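Local structure of monoacylglycerol lipase (Palaeococcus ferrophilus, 6QE2) at residues I94-T99 against E187-I191. The protein hydrolyses monoacylglycerols to glycerol and a free fatty acid, as a monoacylglycerol lipase of the alpha/beta-hydrolase fold. Sequence-based numbering, arbitrary orientation.
Sequences IRYAET and EAERI
A four-residue salt-bridge network joins the last turns of helix 88-99 to the loop that follows helix 171-186, with Arg95 and Glu98 on one side and Glu187 and Arg190 on the other. Arg95 NH1 donates to Glu187 OE1 at 3.0 Å and nearly straight (167°), and also to Glu98 OE1 at 2.9 Å; both oxygens lie in the guanidinium plane, so one nitrogen spends its two N-H groups on two carboxylates. Arginine suits this place because NH2 still reaches Glu187 OE2 through a water and NE bonds Asn180 of helix 171-186. The guanidinium and the Glu187 carboxylate stand almost perpendicular, and OE1 is approached from above the carboxylate plane; Arg190 NH1 comes to the same oxygen from the opposite face, at 2.9 Å. An alanine in place of Glu187 would probably leave the two arginines, their NH1 atoms 5.3 Å apart, without the shared negative charge that holds them together. In the alpha/beta-hydrolase fold, helix 88-99 follows the probable nucleophile elbow around Ser87; the contact engages the C-terminal end of that helix, and 187-191 leads toward strand 195-200 of the central sheet. Here the Glu98 carbonyl points its O at one face of the Arg190 guanidinium, over its centre and 3.1 Å above its plane, while NH2 is bridged to Thr99 O by a second water. With CG anti to its carbonyl carbon (chi1 -75°) and the chain extended beyond it, Glu98 lays its methylene CG against Ile191 CG1 at 3.4 Å and sends its carboxylate on to Arg95. Ile191 suits the buried side: its CD1 packs on Ala97 CB at 3.8 Å, the small side chain of Ala97 letting the isoleucine methyl come close, and more loosely on Ile94 CG2.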
ATOM      1  N   ILE A  94       1.060  -5.906   4.564  1.00 19.13           N
ATOM      2  CA  ILE A  94       0.421  -6.951   5.354  1.00 20.53           C
ATOM      3  C   ILE A  94       1.025  -8.313   5.018  1.00 24.86           C
ATOM      4  O   ILE A  94       1.336  -9.111   5.909  1.00 21.86           O
ATOM      5  CB  ILE A  94      -1.102  -6.924   5.130  1.00 21.96           C
ATOM      6  CG1 ILE A  94      -1.686  -5.665   5.775  1.00 20.54           C
ATOM      7  CG2 ILE A  94      -1.751  -8.183   5.696  1.00 26.71           C
ATOM      8  CD1 ILE A  94      -3.096  -5.344   5.342  1.00 24.06           C
ATOM      9  N   ARG A  95       1.208  -8.601   3.725  1.00 23.18           N
ATOM     10  CA  ARG A  95       1.827  -9.866   3.343  1.00 23.48           C
ATOM     11  C   ARG A  95       3.262  -9.956   3.840  1.00 23.65           C
ATOM     12  O   ARG A  95       3.725 -11.041   4.209  1.00 25.38           O
ATOM     13  CB  ARG A  95       1.772 -10.049   1.829  1.00 21.45           C
ATOM     14  CG  ARG A  95       0.361 -10.271   1.290  1.00 23.26           C
ATOM     15  CD  ARG A  95      -0.193 -11.662   1.650  1.00 29.51           C
ATOM     16  NE  ARG A  95       0.632 -12.731   1.084  1.00 25.30           N
ATOM     17  CZ  ARG A  95       1.076 -13.782   1.767  1.00 28.19           C
ATOM     18  NH1 ARG A  95       0.759 -13.930   3.048  1.00 25.50           N
ATOM     19  NH2 ARG A  95       1.827 -14.699   1.163  1.00 28.28           N
ATOM     20  N   TYR A  96       3.973  -8.828   3.878  1.00 23.24           N
ATOM     21  CA  TYR A  96       5.320  -8.840   4.433  1.00 21.92           C
ATOM     22  C   TYR A  96       5.289  -9.148   5.925  1.00 24.55           C
ATOM     23  O   TYR A  96       6.096  -9.947   6.416  1.00 25.03           O
ATOM     24  CB  TYR A  96       6.016  -7.508   4.172  1.00 19.27           C
ATOM     25  CG  TYR A  96       7.515  -7.632   4.329  1.00 20.51           C
ATOM     26  CD1 TYR A  96       8.314  -7.989   3.251  1.00 18.90           C
ATOM     27  CD2 TYR A  96       8.125  -7.445   5.564  1.00 24.20           C
ATOM     28  CE1 TYR A  96       9.682  -8.134   3.384  1.00 21.14           C
ATOM     29  CE2 TYR A  96       9.503  -7.581   5.704  1.00 22.74           C
ATOM     30  CZ  TYR A  96      10.270  -7.930   4.613  1.00 24.55           C
ATOM     31  OH  TYR A  96      11.635  -8.077   4.740  1.00 22.59           O
ATOM     32  N   ALA A  97       4.355  -8.533   6.658  1.00 23.68           N
ATOM     33  CA  ALA A  97       4.220  -8.811   8.083  1.00 25.82           C
ATOM     34  C   ALA A  97       3.847 -10.260   8.349  1.00 29.58           C
ATOM     35  O   ALA A  97       4.138 -10.780   9.433  1.00 25.09           O
ATOM     36  CB  ALA A  97       3.182  -7.872   8.704  1.00 22.75           C
ATOM     37  N   GLU A  98       3.234 -10.929   7.370  1.00 25.34           N
ATOM     38  CA  GLU A  98       2.863 -12.329   7.514  1.00 25.70           C
ATOM     39  C   GLU A  98       4.013 -13.266   7.165  1.00 30.01           C
ATOM     40  O   GLU A  98       4.195 -14.297   7.821  1.00 34.18           O
ATOM     41  CB  GLU A  98       1.653 -12.625   6.633  1.00 23.47           C
ATOM     42  CG  GLU A  98       0.386 -12.055   7.220  1.00 22.16           C
ATOM     43  CD  GLU A  98      -0.793 -12.093   6.283  1.00 31.95           C
ATOM     44  OE1 GLU A  98      -0.622 -12.425   5.094  1.00 23.24           O
ATOM     45  OE2 GLU A  98      -1.905 -11.782   6.750  1.00 25.11           O
ATOM     46  N   THR A  99       4.800 -12.928   6.145  1.00 25.60           N
ATOM     47  CA  THR A  99       5.825 -13.833   5.637  1.00 25.16           C
ATOM     48  C   THR A  99       7.226 -13.549   6.168  1.00 30.65           C
ATOM     49  O   THR A  99       8.084 -14.434   6.092  1.00 27.74           O
ATOM     50  CB  THR A  99       5.850 -13.787   4.109  1.00 28.86           C
ATOM     51  OG1 THR A  99       6.088 -12.445   3.684  1.00 25.46           O
ATOM     52  CG2 THR A  99       4.511 -14.271   3.537  1.00 28.35           C
ATOM     53  N   GLU A 187      -3.416 -16.158   6.149  1.00 29.17           N
ATOM     54  CA  GLU A 187      -2.224 -16.141   6.985  1.00 27.39           C
ATOM     55  C   GLU A 187      -2.243 -15.023   8.025  1.00 30.27           C
ATOM     56  O   GLU A 187      -1.183 -14.673   8.561  1.00 26.48           O
ATOM     57  CB  GLU A 187      -0.977 -16.034   6.107  1.00 29.93           C
ATOM     58  CG  GLU A 187      -0.881 -17.137   5.066  1.00 29.61           C
ATOM     59  CD  GLU A 187       0.435 -17.138   4.311  1.00 35.19           C
ATOM     60  OE1 GLU A 187       1.337 -16.343   4.654  1.00 36.41           O
ATOM     61  OE2 GLU A 187       0.567 -17.941   3.362  1.00 44.56           O
ATOM     62  N   ALA A 188      -3.424 -14.481   8.338  1.00 29.65           N
ATOM     63  CA  ALA A 188      -3.522 -13.336   9.242  1.00 32.90           C
ATOM     64  C   ALA A 188      -2.886 -13.629  10.598  1.00 31.74           C
ATOM     65  O   ALA A 188      -2.281 -12.739  11.213  1.00 28.90           O
ATOM     66  CB  ALA A 188      -4.986 -12.937   9.416  1.00 28.86           C
ATOM     67  N   GLU A 189      -3.000 -14.870  11.076  1.00 31.65           N
ATOM     68  CA  GLU A 189      -2.457 -15.234  12.380  1.00 35.72           C
ATOM     69  C   GLU A 189      -0.932 -15.239  12.422  1.00 36.71           C
ATOM     70  O   GLU A 189      -0.364 -15.329  13.515  1.00 36.98           O
ATOM     71  CB  GLU A 189      -2.995 -16.600  12.810  1.00 39.72           C
ATOM     72  CG  GLU A 189      -4.505 -16.627  12.946  1.00 50.81           C
ATOM     73  CD  GLU A 189      -5.007 -17.774  13.805  1.00 60.01           C
ATOM     74  OE1 GLU A 189      -4.209 -18.677  14.130  1.00 59.21           O
ATOM     75  OE2 GLU A 189      -6.205 -17.766  14.159  1.00 61.15           O
ATOM     76  N   ARG A 190      -0.258 -15.158  11.275  1.00 27.57           N
ATOM     77  CA  ARG A 190       1.200 -15.137  11.263  1.00 29.66           C
ATOM     78  C   ARG A 190       1.775 -13.793  11.695  1.00 33.19           C
ATOM     79  O   ARG A 190       2.955 -13.728  12.055  1.00 32.57           O
ATOM     80  CB  ARG A 190       1.726 -15.483   9.867  1.00 29.30           C
ATOM     81  CG  ARG A 190       1.317 -16.858   9.381  1.00 34.54           C
ATOM     82  CD  ARG A 190       1.985 -17.213   8.055  1.00 29.78           C
ATOM     83  NE  ARG A 190       3.432 -17.362   8.169  1.00 36.53           N
ATOM     84  CZ  ARG A 190       4.260 -17.395   7.128  1.00 35.12           C
ATOM     85  NH1 ARG A 190       3.781 -17.284   5.896  1.00 36.13           N
ATOM     86  NH2 ARG A 190       5.567 -17.537   7.317  1.00 42.07           N
ATOM     87  N   ILE A 191       0.968 -12.731  11.667  1.00 30.75           N
ATOM     88  CA  ILE A 191       1.473 -11.419  12.033  1.00 28.11           C
ATOM     89  C   ILE A 191       1.738 -11.383  13.535  1.00 32.24           C
ATOM     90  O   ILE A 191       0.869 -11.744  14.342  1.00 30.55           O
ATOM     91  CB  ILE A 191       0.493 -10.314  11.629  1.00 26.87           C
ATOM     92  CG1 ILE A 191       0.399 -10.260  10.084  1.00 27.25           C
ATOM     93  CG2 ILE A 191       1.001  -8.964  12.222  1.00 26.65           C
ATOM     94  CD1 ILE A 191      -0.365  -9.113   9.538  1.00 23.22           C
TER
HETATM   95  O   HOH W   1       2.887 -17.456   1.962  1.00 41.67           O
HETATM   96  O   HOH W   2       7.593 -17.112   5.144  1.00 46.18           O